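Local coordinates for protein enoyl-CoA hydratase/isomerase (Shewanella pealeana, PDB 4KPK) that probably acts on enoyl-CoA-type thioesters as an isomerase or hydratase of the crotonase family, at residues Ala161-Lys173 with Tyr197-Ala209. Residues are numbered along the deposited sequence; the frame is centred on the assembly and turned at random.
Sequences ANERASFCLSEVK and YMLTAERFDAQKA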
ATOM      1  N   ALA A 161      19.301  -6.044   5.637  1.00 21.96           N
ATOM      2  CA  ALA A 161      19.706  -7.445   5.511  1.00 23.12           C
ATOM      3  C   ALA A 161      21.010  -7.564   4.652  1.00 23.43           C
ATOM      4  O   ALA A 161      21.313  -6.624   3.941  1.00 22.69           O
ATOM      5  CB  ALA A 161      18.608  -8.266   4.897  1.00 21.95           C
ATOM      6  N   ASN A 162      21.748  -8.688   4.775  1.00 23.40           N
ATOM      7  CA  ASN A 162      22.905  -8.974   3.882  1.00 28.35           C
ATOM      8  C   ASN A 162      22.406  -9.605   2.603  1.00 30.98           C
ATOM      9  O   ASN A 162      21.201  -9.825   2.460  1.00 26.41           O
ATOM     10  CB  ASN A 162      24.002  -9.819   4.554  1.00 28.31           C
ATOM     11  CG  ASN A 162      23.592 -11.254   4.844  1.00 28.14           C
ATOM     12  OD1 ASN A 162      22.508 -11.733   4.504  1.00 27.32           O
ATOM     13  ND2 ASN A 162      24.489 -11.954   5.504  1.00 28.01           N
ATOM     14  N   GLU A 163      23.316  -9.855   1.661  1.00 33.75           N
ATOM     15  CA  GLU A 163      22.938 -10.276   0.309  1.00 35.39           C
ATOM     16  C   GLU A 163      22.409 -11.703   0.245  1.00 32.25           C
ATOM     17  O   GLU A 163      21.585 -12.026  -0.621  1.00 27.74           O
ATOM     18  CB  GLU A 163      24.131 -10.084  -0.655  1.00 41.80           C
ATOM     19  CG  GLU A 163      24.142  -8.717  -1.338  1.00 43.86           C
ATOM     20  CD  GLU A 163      25.513  -8.336  -1.860  1.00 50.00           C
ATOM     21  OE1 GLU A 163      26.070  -9.089  -2.687  1.00 55.54           O
ATOM     22  OE2 GLU A 163      26.032  -7.262  -1.471  1.00 57.24           O
ATOM     23  N   ARG A 164      22.874 -12.544   1.164  1.00 31.15           N
ATOM     24  CA  ARG A 164      22.399 -13.941   1.288  1.00 34.11           C
ATOM     25  C   ARG A 164      21.059 -14.081   2.034  1.00 32.04           C
ATOM     26  O   ARG A 164      20.566 -15.222   2.153  1.00 25.68           O
ATOM     27  CB  ARG A 164      23.402 -14.801   2.062  1.00 41.81           C
ATOM     28  CG  ARG A 164      24.533 -15.359   1.236  1.00 50.98           C
ATOM     29  CD  ARG A 164      25.472 -16.155   2.140  1.00 57.29           C
ATOM     30  NE  ARG A 164      26.576 -16.773   1.391  1.00 62.15           N
ATOM     31  CZ  ARG A 164      26.459 -17.847   0.606  1.00 68.77           C
ATOM     32  NH1 ARG A 164      25.278 -18.439   0.429  1.00 73.16           N
ATOM     33  NH2 ARG A 164      27.530 -18.343  -0.012  1.00 68.29           N
ATOM     34  N   ALA A 165      20.495 -12.969   2.558  1.00 27.80           N
ATOM     35  CA  ALA A 165      19.229 -13.085   3.356  1.00 27.18           C
ATOM     36  C   ALA A 165      18.110 -13.814   2.651  1.00 26.96           C
ATOM     37  O   ALA A 165      17.886 -13.671   1.464  1.00 27.79           O
ATOM     38  CB  ALA A 165      18.739 -11.745   3.816  1.00 28.70           C
ATOM     39  N   SER A 166      17.399 -14.615   3.407  1.00 30.24           N
ATOM     40  CA  SER A 166      16.478 -15.556   2.846  1.00 31.93           C
ATOM     41  C   SER A 166      15.152 -15.421   3.574  1.00 28.74           C
ATOM     42  O   SER A 166      15.152 -15.278   4.808  1.00 27.92           O
ATOM     43  CB  SER A 166      17.035 -16.957   3.114  1.00 37.16           C
ATOM     44  OG  SER A 166      16.998 -17.705   1.967  1.00 41.67           O
ATOM     45  N   PHE A 167      14.031 -15.485   2.836  1.00 27.17           N
ATOM     46  CA  PHE A 167      12.686 -15.350   3.442  1.00 29.47           C
ATOM     47  C   PHE A 167      11.715 -16.348   2.839  1.00 30.32           C
ATOM     48  O   PHE A 167      11.859 -16.748   1.682  1.00 29.55           O
ATOM     49  CB  PHE A 167      12.136 -13.918   3.270  1.00 29.00           C
ATOM     50  CG  PHE A 167      13.116 -12.881   3.659  1.00 27.94           C
ATOM     51  CD1 PHE A 167      13.178 -12.412   4.955  1.00 26.87           C
ATOM     52  CD2 PHE A 167      14.046 -12.422   2.718  1.00 26.66           C
ATOM     53  CE1 PHE A 167      14.144 -11.472   5.299  1.00 28.50           C
ATOM     54  CE2 PHE A 167      14.973 -11.498   3.047  1.00 24.77           C
ATOM     55  CZ  PHE A 167      15.057 -11.035   4.343  1.00 26.83           C
ATOM     56  N   CYS A 168      10.700 -16.694   3.616  1.00 30.21           N
ATOM     57  CA  CYS A 168       9.820 -17.797   3.285  1.00 34.58           C
ATOM     58  C   CYS A 168       8.640 -17.711   4.251  1.00 33.75           C
ATOM     59  O   CYS A 168       8.841 -17.685   5.470  1.00 32.30           O
ATOM     60  CB  CYS A 168      10.575 -19.132   3.514  1.00 36.64           C
ATOM     61  SG  CYS A 168       9.865 -20.580   2.753  1.00 54.77           S
ATOM     62  N   LEU A 169       7.422 -17.688   3.730  1.00 32.53           N
ATOM     63  CA  LEU A 169       6.207 -17.916   4.577  1.00 30.49           C
ATOM     64  C   LEU A 169       5.658 -19.348   4.365  1.00 28.57           C
ATOM     65  O   LEU A 169       4.791 -19.581   3.506  1.00 25.16           O
ATOM     66  CB  LEU A 169       5.144 -16.893   4.223  1.00 33.32           C
ATOM     67  CG  LEU A 169       5.512 -15.451   4.544  1.00 34.08           C
ATOM     68  CD1 LEU A 169       5.296 -14.517   3.354  1.00 29.95           C
ATOM     69  CD2 LEU A 169       4.737 -15.032   5.815  1.00 34.79           C
ATOM     70  N   SER A 170       6.151 -20.280   5.179  1.00 27.32           N
ATOM     71  CA  SER A 170       6.061 -21.738   4.952  1.00 31.87           C
ATOM     72  C   SER A 170       4.838 -22.456   5.543  1.00 28.97           C
ATOM     73  O   SER A 170       4.677 -23.665   5.317  1.00 28.58           O
ATOM     74  CB  SER A 170       7.258 -22.431   5.648  1.00 32.59           C
ATOM     75  OG  SER A 170       8.463 -21.823   5.319  1.00 40.32           O
ATOM     76  N   GLU A 171       4.058 -21.757   6.366  1.00 25.56           N
ATOM     77  CA  GLU A 171       3.048 -22.412   7.185  1.00 29.76           C
ATOM     78  C   GLU A 171       2.110 -23.314   6.421  1.00 28.33           C
ATOM     79  O   GLU A 171       1.825 -24.403   6.906  1.00 26.73           O
ATOM     80  CB  GLU A 171       2.201 -21.383   7.913  1.00 34.77           C
ATOM     81  CG  GLU A 171       2.816 -20.890   9.205  1.00 39.99           C
ATOM     82  CD  GLU A 171       4.025 -20.001   9.011  1.00 43.33           C
ATOM     83  OE1 GLU A 171       4.303 -19.523   7.868  1.00 39.94           O
ATOM     84  OE2 GLU A 171       4.654 -19.760  10.054  1.00 46.43           O
ATOM     85  N   VAL A 172       1.635 -22.885   5.232  1.00 28.21           N
ATOM     86  CA  VAL A 172       0.680 -23.706   4.476  1.00 29.14           C
ATOM     87  C   VAL A 172       1.302 -25.015   3.989  1.00 29.14           C
ATOM     88  O   VAL A 172       0.553 -25.909   3.617  1.00 25.44           O
ATOM     89  CB  VAL A 172      -0.043 -22.984   3.295  1.00 28.66           C
ATOM     90  CG1 VAL A 172      -0.835 -21.802   3.811  1.00 27.25           C
ATOM     91  CG2 VAL A 172       0.908 -22.570   2.148  1.00 27.06           C
ATOM     92  N   LYS A 173       2.645 -25.144   4.005  1.00 28.21           N
ATOM     93  CA  LYS A 173       3.246 -26.421   3.638  1.00 29.17           C
ATOM     94  C   LYS A 173       2.950 -27.450   4.717  1.00 31.71           C
ATOM     95  O   LYS A 173       2.999 -28.637   4.435  1.00 26.68           O
ATOM     96  CB  LYS A 173       4.749 -26.335   3.501  1.00 31.00           C
ATOM     97  CG  LYS A 173       5.226 -25.451   2.370  1.00 34.86           C
ATOM     98  CD  LYS A 173       6.662 -25.074   2.602  1.00 36.81           C
ATOM     99  CE  LYS A 173       7.494 -25.072   1.340  1.00 40.92           C
ATOM    100  NZ  LYS A 173       8.917 -24.921   1.804  1.00 44.66           N
ATOM    101  N   TYR A 197       2.845 -14.831  -1.830  1.00 22.86           N
ATOM    102  CA  TYR A 197       3.839 -15.526  -1.040  1.00 22.00           C
ATOM    103  C   TYR A 197       3.292 -16.379   0.081  1.00 24.58           C
ATOM    104  O   TYR A 197       3.857 -17.442   0.359  1.00 22.65           O
ATOM    105  CB  TYR A 197       4.866 -14.530  -0.530  1.00 21.76           C
ATOM    106  CG  TYR A 197       5.782 -14.066  -1.622  1.00 22.61           C
ATOM    107  CD1 TYR A 197       5.594 -12.850  -2.214  1.00 24.70           C
ATOM    108  CD2 TYR A 197       6.833 -14.886  -2.096  1.00 24.85           C
ATOM    109  CE1 TYR A 197       6.431 -12.402  -3.241  1.00 27.61           C
ATOM    110  CE2 TYR A 197       7.681 -14.442  -3.156  1.00 26.94           C
ATOM    111  CZ  TYR A 197       7.446 -13.198  -3.707  1.00 25.76           C
ATOM    112  OH  TYR A 197       8.178 -12.684  -4.723  1.00 33.76           O
HETATM  113  N   MSE A 198       2.207 -15.936   0.729  1.00 26.13           N
HETATM  114  CA  MSE A 198       1.529 -16.789   1.731  1.00 24.85           C
HETATM  115  C   MSE A 198       0.849 -17.992   1.171  1.00 25.08           C
HETATM  116  O   MSE A 198       0.724 -18.977   1.886  1.00 26.18           O
HETATM  117  CB  MSE A 198       0.559 -16.032   2.619  1.00 26.00           C
HETATM  118  CG  MSE A 198       1.312 -15.070   3.509  1.00 28.87           C
HETATM  119 SE   MSE A 198       0.045 -14.030   4.650  1.00 34.42          SE
HETATM  120  CE  MSE A 198      -1.046 -15.412   5.491  1.00 36.02           C
ATOM    121  N   LEU A 199       0.410 -17.948  -0.090  1.00 24.73           N
ATOM    122  CA  LEU A 199      -0.158 -19.101  -0.723  1.00 23.47           C
ATOM    123  C   LEU A 199       0.850 -20.030  -1.367  1.00 24.95           C
ATOM    124  O   LEU A 199       0.650 -21.266  -1.337  1.00 22.62           O
ATOM    125  CB  LEU A 199      -1.181 -18.689  -1.755  1.00 25.45           C
ATOM    126  CG  LEU A 199      -2.509 -18.105  -1.217  1.00 27.36           C
ATOM    127  CD1 LEU A 199      -3.356 -17.681  -2.414  1.00 27.99           C
ATOM    128  CD2 LEU A 199      -3.230 -19.094  -0.304  1.00 24.45           C
ATOM    129  N   THR A 200       1.938 -19.488  -1.962  1.00 23.81           N
ATOM    130  CA  THR A 200       2.947 -20.376  -2.611  1.00 21.76           C
ATOM    131  C   THR A 200       3.886 -21.012  -1.637  1.00 21.83           C
ATOM    132  O   THR A 200       4.385 -22.124  -1.876  1.00 20.99           O
ATOM    133  CB  THR A 200       3.802 -19.621  -3.663  1.00 21.06           C
ATOM    134  OG1 THR A 200       4.456 -18.483  -3.064  1.00 19.33           O
ATOM    135  CG2 THR A 200       2.880 -19.151  -4.744  1.00 22.38           C
ATOM    136  N   ALA A 201       4.117 -20.310  -0.534  1.00 23.00           N
ATOM    137  CA  ALA A 201       5.182 -20.598   0.420  1.00 24.80           C
ATOM    138  C   ALA A 201       6.621 -20.640  -0.253  1.00 24.71           C
ATOM    139  O   ALA A 201       7.536 -21.352   0.192  1.00 23.74           O
ATOM    140  CB  ALA A 201       4.868 -21.881   1.170  1.00 24.05           C
ATOM    141  N   GLU A 202       6.793 -19.882  -1.315  1.00 26.07           N
ATOM    142  CA  GLU A 202       8.086 -19.846  -1.958  1.00 27.46           C
ATOM    143  C   GLU A 202       9.090 -19.032  -1.173  1.00 28.30           C
ATOM    144  O   GLU A 202       8.752 -18.122  -0.392  1.00 22.66           O
ATOM    145  CB  GLU A 202       7.969 -19.344  -3.393  1.00 28.61           C
ATOM    146  CG  GLU A 202       7.572 -17.895  -3.514  1.00 32.41           C
ATOM    147  CD  GLU A 202       6.997 -17.582  -4.886  1.00 35.03           C
ATOM    148  OE1 GLU A 202       7.805 -17.445  -5.874  1.00 36.47           O
ATOM    149  OE2 GLU A 202       5.757 -17.468  -4.966  1.00 31.12           O
ATOM    150  N   ARG A 203      10.361 -19.386  -1.394  1.00 30.35           N
ATOM    151  CA  ARG A 203      11.480 -18.667  -0.839  1.00 32.97           C
ATOM    152  C   ARG A 203      11.616 -17.399  -1.644  1.00 29.66           C
ATOM    153  O   ARG A 203      11.293 -17.400  -2.814  1.00 28.51           O
ATOM    154  CB  ARG A 203      12.768 -19.510  -0.943  1.00 39.61           C
ATOM    155  CG  ARG A 203      13.558 -19.521   0.365  1.00 52.79           C
ATOM    156  CD  ARG A 203      14.753 -20.470   0.264  1.00 57.29           C
ATOM    157  NE  ARG A 203      14.278 -21.844   0.206  1.00 62.51           N
ATOM    158  CZ  ARG A 203      14.213 -22.676   1.240  1.00 71.98           C
ATOM    159  NH1 ARG A 203      14.622 -22.300   2.444  1.00 78.92           N
ATOM    160  NH2 ARG A 203      13.740 -23.905   1.067  1.00 75.43           N
ATOM    161  N   PHE A 204      12.071 -16.323  -1.009  1.00 29.51           N
ATOM    162  CA  PHE A 204      12.446 -15.110  -1.730  1.00 29.70           C
ATOM    163  C   PHE A 204      13.717 -14.502  -1.160  1.00 27.13           C
ATOM    164  O   PHE A 204      14.123 -14.871  -0.052  1.00 24.60           O
ATOM    165  CB  PHE A 204      11.296 -14.116  -1.903  1.00 28.56           C
ATOM    166  CG  PHE A 204      10.727 -13.551  -0.624  1.00 26.42           C
ATOM    167  CD1 PHE A 204       9.630 -14.138  -0.030  1.00 27.22           C
ATOM    168  CD2 PHE A 204      11.196 -12.358  -0.124  1.00 26.92           C
ATOM    169  CE1 PHE A 204       9.040 -13.576   1.105  1.00 27.80           C
ATOM    170  CE2 PHE A 204      10.651 -11.798   1.025  1.00 27.55           C
ATOM    171  CZ  PHE A 204       9.564 -12.409   1.643  1.00 27.59           C
ATOM    172  N   ASP A 205      14.407 -13.712  -1.990  1.00 26.24           N
ATOM    173  CA  ASP A 205      15.743 -13.262  -1.681  1.00 26.45           C
ATOM    174  C   ASP A 205      15.775 -11.811  -1.223  1.00 26.62           C
ATOM    175  O   ASP A 205      14.750 -11.181  -1.054  1.00 25.91           O
ATOM    176  CB  ASP A 205      16.768 -13.562  -2.843  1.00 30.62           C
ATOM    177  CG  ASP A 205      16.570 -12.724  -4.103  1.00 30.45           C
ATOM    178  OD1 ASP A 205      15.902 -11.675  -4.099  1.00 30.95           O
ATOM    179  OD2 ASP A 205      17.116 -13.134  -5.143  1.00 34.64           O
ATOM    180  N   ALA A 206      16.979 -11.321  -0.960  1.00 25.40           N
ATOM    181  CA  ALA A 206      17.200 -10.043  -0.383  1.00 27.37           C
ATOM    182  C   ALA A 206      16.667  -8.959  -1.296  1.00 27.47           C
ATOM    183  O   ALA A 206      16.073  -7.987  -0.843  1.00 21.60           O
ATOM    184  CB  ALA A 206      18.714  -9.848  -0.187  1.00 29.74           C
ATOM    185  N   GLN A 207      16.926  -9.101  -2.592  1.00 26.52           N
ATOM    186  CA  GLN A 207      16.590  -8.044  -3.516  1.00 26.22           C
ATOM    187  C   GLN A 207      15.070  -7.915  -3.595  1.00 23.21           C
ATOM    188  O   GLN A 207      14.540  -6.835  -3.660  1.00 23.36           O
ATOM    189  CB  GLN A 207      17.157  -8.382  -4.892  1.00 27.65           C
ATOM    190  CG  GLN A 207      16.744  -7.412  -5.964  1.00 33.65           C
ATOM    191  CD  GLN A 207      17.112  -5.975  -5.636  1.00 40.78           C
ATOM    192  OE1 GLN A 207      18.213  -5.701  -5.116  1.00 49.75           O
ATOM    193  NE2 GLN A 207      16.198  -5.036  -5.939  1.00 39.70           N
ATOM    194  N   LYS A 208      14.390  -9.031  -3.685  1.00 20.04           N
ATOM    195  CA  LYS A 208      12.914  -9.029  -3.703  1.00 21.91           C
ATOM    196  C   LYS A 208      12.326  -8.411  -2.408  1.00 20.42           C
ATOM    197  O   LYS A 208      11.373  -7.652  -2.454  1.00 20.88           O
ATOM    198  CB  LYS A 208      12.450 -10.485  -3.872  1.00 23.62           C
ATOM    199  CG  LYS A 208      10.968 -10.776  -3.681  1.00 25.36           C
ATOM    200  CD  LYS A 208      10.095  -9.948  -4.583  1.00 28.83           C
ATOM    201  CE  LYS A 208      10.340 -10.232  -6.029  1.00 30.33           C
ATOM    202  NZ  LYS A 208       9.223  -9.583  -6.763  1.00 36.16           N
ATOM    203  N   ALA A 209      12.936  -8.749  -1.274  1.00 20.33           N
ATOM    204  CA  ALA A 209      12.650  -8.175   0.030  1.00 23.16           C
ATOM    205  C   ALA A 209      12.713  -6.661   0.030  1.00 23.71           C
ATOM    206  O   ALA A 209      11.844  -5.949   0.608  1.00 20.23           O
ATOM    207  CB  ALA A 209      13.644  -8.721   1.070  1.00 21.54           C
TER
HETATM  208  O   HOH W   1      19.316 -13.374  -0.845  1.00 33.35           O
HETATM  209  O   HOH W   2       6.749 -17.283   1.087  1.00 22.14           O
HETATM  210  O   HOH W   3       2.247 -19.917   4.167  1.00 24.34           O
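F167 and F204 pair in a very short, weakly bonded antiparallel beta ribbon, set apart from the main sheet of the subunit. In this hydrogen-bonded pair F204 N donates to F167 O at 2.7 Å, and F167 N donates to F204 O at 3.0 Å. Both side chains lie on the same face of the ribbon. CB of F167 sits over one face of the F204 ring, 3.5 Å from its centroid, as a CH-pi contact. The two rings are nearly parallel (23°) but slid apart, with little overlap. F204 has CG between its backbone N and carbonyl carbon (chi1 63°), which swings the ring under F167 CB. With an alanine at F204, CB of F167 would probably lose the ring face beneath it, and a gap would open beside L169 CD1. CE2 of F167 also meets A209 CB at 3.7 Å, on helix 206-212. L169 CD1 packs on Y197 CB at 3.9 Å and on M198, a selenomethionine. Three waters bridge the backbones where direct bonds stop; one accepts from L169 N and donates to Y197 O and E202 O. D205 is the N-cap of helix 206-212; its OD1 accepts from K208 N. Near the other end, V172 and M198 also pack on V244 of a second subunit. The arrangement is a two-stranded antiparallel ribbon joining helices 191-200 and 206-212 to the chain after strand 158-161 in a crotonase-like fold.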